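Local coordinates for extracellular solute-binding protein family 5 (Brucella melitensis, PDB 4ONY), which probably serves as the periplasmic solute-binding component of an ABC transporter, capturing peptides or related solutes for uptake, at residues V83-M88 with Y99-E104. Residues are numbered along the deposited sequence; the frame is centred on the assembly and turned at random.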
loop_
_atom_site.group_PDB
_atom_site.type_symbol
_atom_site.label_atom_id
_atom_site.label_comp_id
_atom_site.label_asym_id
_atom_site.label_seq_id
_atom_site.Cartn_x
_atom_site.Cartn_y
_atom_site.Cartn_z
ATOM N N VAL A 83 16.614 2.751 -12.343
ATOM C CA VAL A 83 17.103 2.539 -13.704
ATOM C C VAL A 83 16.083 3.023 -14.741
ATOM O O VAL A 83 16.396 3.853 -15.585
ATOM C CB VAL A 83 17.448 1.059 -13.940
ATOM C CG1 VAL A 83 17.824 0.802 -15.390
ATOM C CG2 VAL A 83 18.598 0.664 -13.010
ATOM N N TYR A 84 14.869 2.497 -14.669
ATOM C CA TYR A 84 13.825 2.888 -15.570
ATOM C C TYR A 84 12.986 4.000 -14.957
ATOM O O TYR A 84 12.475 3.856 -13.839
ATOM C CB TYR A 84 12.946 1.690 -15.855
ATOM C CG TYR A 84 13.663 0.603 -16.669
ATOM C CD1 TYR A 84 13.976 0.799 -18.004
ATOM C CD2 TYR A 84 13.980 -0.626 -16.092
ATOM C CE1 TYR A 84 14.640 -0.183 -18.754
ATOM C CE2 TYR A 84 14.610 -1.617 -16.831
ATOM C CZ TYR A 84 14.933 -1.394 -18.154
ATOM O OH TYR A 84 15.528 -2.375 -18.878
ATOM N N GLN A 85 12.806 5.085 -15.711
ATOM C CA GLN A 85 12.063 6.239 -15.237
ATOM C C GLN A 85 10.737 6.379 -15.928
ATOM O O GLN A 85 10.484 5.793 -16.976
ATOM C CB GLN A 85 12.866 7.493 -15.470
ATOM C CG GLN A 85 14.188 7.506 -14.751
ATOM C CD GLN A 85 14.934 8.813 -14.935
ATOM O OE1 GLN A 85 15.174 9.247 -16.041
ATOM N NE2 GLN A 85 15.307 9.438 -13.812
ATOM N N THR A 86 9.888 7.164 -15.299
ATOM C CA THR A 86 8.566 7.492 -15.803
ATOM C C THR A 86 8.578 8.926 -16.369
ATOM O O THR A 86 9.562 9.676 -16.194
ATOM C CB THR A 86 7.557 7.452 -14.660
ATOM O OG1 THR A 86 8.026 8.321 -13.626
ATOM C CG2 THR A 86 7.445 6.056 -14.154
ATOM N N LEU A 87 7.487 9.307 -17.024
ATOM C CA LEU A 87 7.419 10.646 -17.568
ATOM C C LEU A 87 7.409 11.673 -16.458
ATOM O O LEU A 87 7.995 12.755 -16.584
ATOM C CB LEU A 87 6.199 10.795 -18.461
ATOM C CG LEU A 87 6.373 10.004 -19.773
ATOM C CD1 LEU A 87 5.022 9.719 -20.422
ATOM C CD2 LEU A 87 7.247 10.764 -20.777
ATOM N N MET A 88 6.709 11.354 -15.369
ATOM C CA MET A 88 6.573 12.304 -14.231
ATOM C C MET A 88 6.780 11.549 -12.939
ATOM O O MET A 88 6.549 10.321 -12.889
ATOM C CB MET A 88 5.203 12.977 -14.251
ATOM C CG MET A 88 4.936 13.748 -15.549
ATOM S SD MET A 88 3.419 14.714 -15.531
ATOM C CE MET A 88 3.908 16.007 -14.394
ATOM N N TYR A 99 5.223 15.410 -10.539
ATOM C CA TYR A 99 5.992 16.560 -11.022
ATOM C C TYR A 99 6.893 16.117 -12.181
ATOM O O TYR A 99 7.020 14.907 -12.465
ATOM C CB TYR A 99 6.819 17.196 -9.881
ATOM C CG TYR A 99 5.949 17.839 -8.835
ATOM C CD1 TYR A 99 5.491 19.124 -9.002
ATOM C CD2 TYR A 99 5.518 17.118 -7.694
ATOM C CE1 TYR A 99 4.615 19.721 -8.091
ATOM C CE2 TYR A 99 4.676 17.690 -6.782
ATOM C CZ TYR A 99 4.194 18.999 -6.994
ATOM O OH TYR A 99 3.316 19.621 -6.101
ATOM N N SER A 100 7.493 17.091 -12.862
ATOM C CA SER A 100 8.298 16.849 -14.065
ATOM C C SER A 100 9.461 15.860 -13.833
ATOM O O SER A 100 10.097 15.861 -12.781
ATOM C CB SER A 100 8.831 18.165 -14.616
ATOM O OG SER A 100 7.736 18.998 -14.996
ATOM N N LEU A 101 9.664 14.949 -14.771
ATOM C CA LEU A 101 10.896 14.099 -14.776
ATOM C C LEU A 101 11.309 13.995 -16.247
ATOM O O LEU A 101 11.716 15.023 -16.824
ATOM C CB LEU A 101 10.661 12.762 -14.098
ATOM C CG LEU A 101 11.890 11.878 -13.876
ATOM C CD1 LEU A 101 12.873 12.591 -12.963
ATOM C CD2 LEU A 101 11.489 10.496 -13.313
ATOM N N LEU A 102 11.087 12.853 -16.908
ATOM C CA LEU A 102 11.441 12.801 -18.342
ATOM C C LEU A 102 10.628 13.813 -19.158
ATOM O O LEU A 102 11.154 14.414 -20.114
ATOM C CB LEU A 102 11.299 11.386 -18.922
ATOM C CG LEU A 102 12.384 10.373 -18.541
ATOM C CD1 LEU A 102 11.997 8.975 -18.967
ATOM C CD2 LEU A 102 13.717 10.721 -19.179
ATOM N N ALA A 103 9.359 13.970 -18.792
ATOM C CA ALA A 103 8.535 15.024 -19.351
ATOM C C ALA A 103 8.780 16.330 -18.587
ATOM O O ALA A 103 8.572 16.400 -17.380
ATOM C CB ALA A 103 7.072 14.633 -19.283
ATOM N N GLU A 104 9.273 17.336 -19.290
ATOM C CA GLU A 104 9.526 18.635 -18.677
ATOM C C GLU A 104 8.212 19.387 -18.473
ATOM O O GLU A 104 8.074 20.124 -17.514
ATOM C CB GLU A 104 10.465 19.471 -19.551
ATOM C CG GLU A 104 10.946 20.758 -18.892
ATOM C CD GLU A 104 11.984 21.512 -19.733
ATOM O OE1 GLU A 104 12.228 21.158 -20.902
ATOM O OE2 GLU A 104 12.573 22.452 -19.201
#
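Leu-87 and Met-88 meet Leu-101 to Ala-103 where strand 88-90 begins to pair, antiparallel, with strand 97-108 at a break in the longer strand, within an antiparallel sheet of this solute-binding protein. Leu-87 O ties the two together: it accepts the N-H of Ala-103 at 2.9 Å, on a lone pair and in the carbonyl plane, and a weak, bent bond from Leu-101 N at 3.3 Å (132°). Met-88 and Ser-100 form a non-hydrogen-bonded pair.

Small and apolar, Ala-103 lets the backbones close up: its CB rests 4.0 Å from Leu-87 CB, and Phe-117 of strand 114-119 touches both side chains. Met-88 uses its flexibility: the chain bends at chi3 (71°), and CE lies 3.7 Å from Tyr-99 C. Gln-85 is the amphipathic member. Its extended chain crosses Leu-101 and Leu-102 at about a right angle; CB touches Leu-101 CD2 at 3.9 Å, and OE1 comes 3.8 Å from Leu-102 CD2. Residues outside the two segments satisfy the buried amide, Ser-213 and Trp-236 at OE1, Tyr-235 at NE2. Both leucines pack on Thr-86 O, Leu-101 CD2 at 3.6 Å; their fork suits the place, one methyl at this carbonyl and the other at the Gln-85 amide. The Thr-86 hydroxyl (chi1 55°) reaches past Leu-87, where the chain bends, and donates to Met-88 O at 2.6 Å from above the carbonyl plane.

Leu-87 O thus takes one good and one weak amide bond, and Thr-86 OG1 adds one to Met-88 O; the buried apolar side chains probably keep water from them, with both ends of the Gln-85 amide hydrogen-bonded.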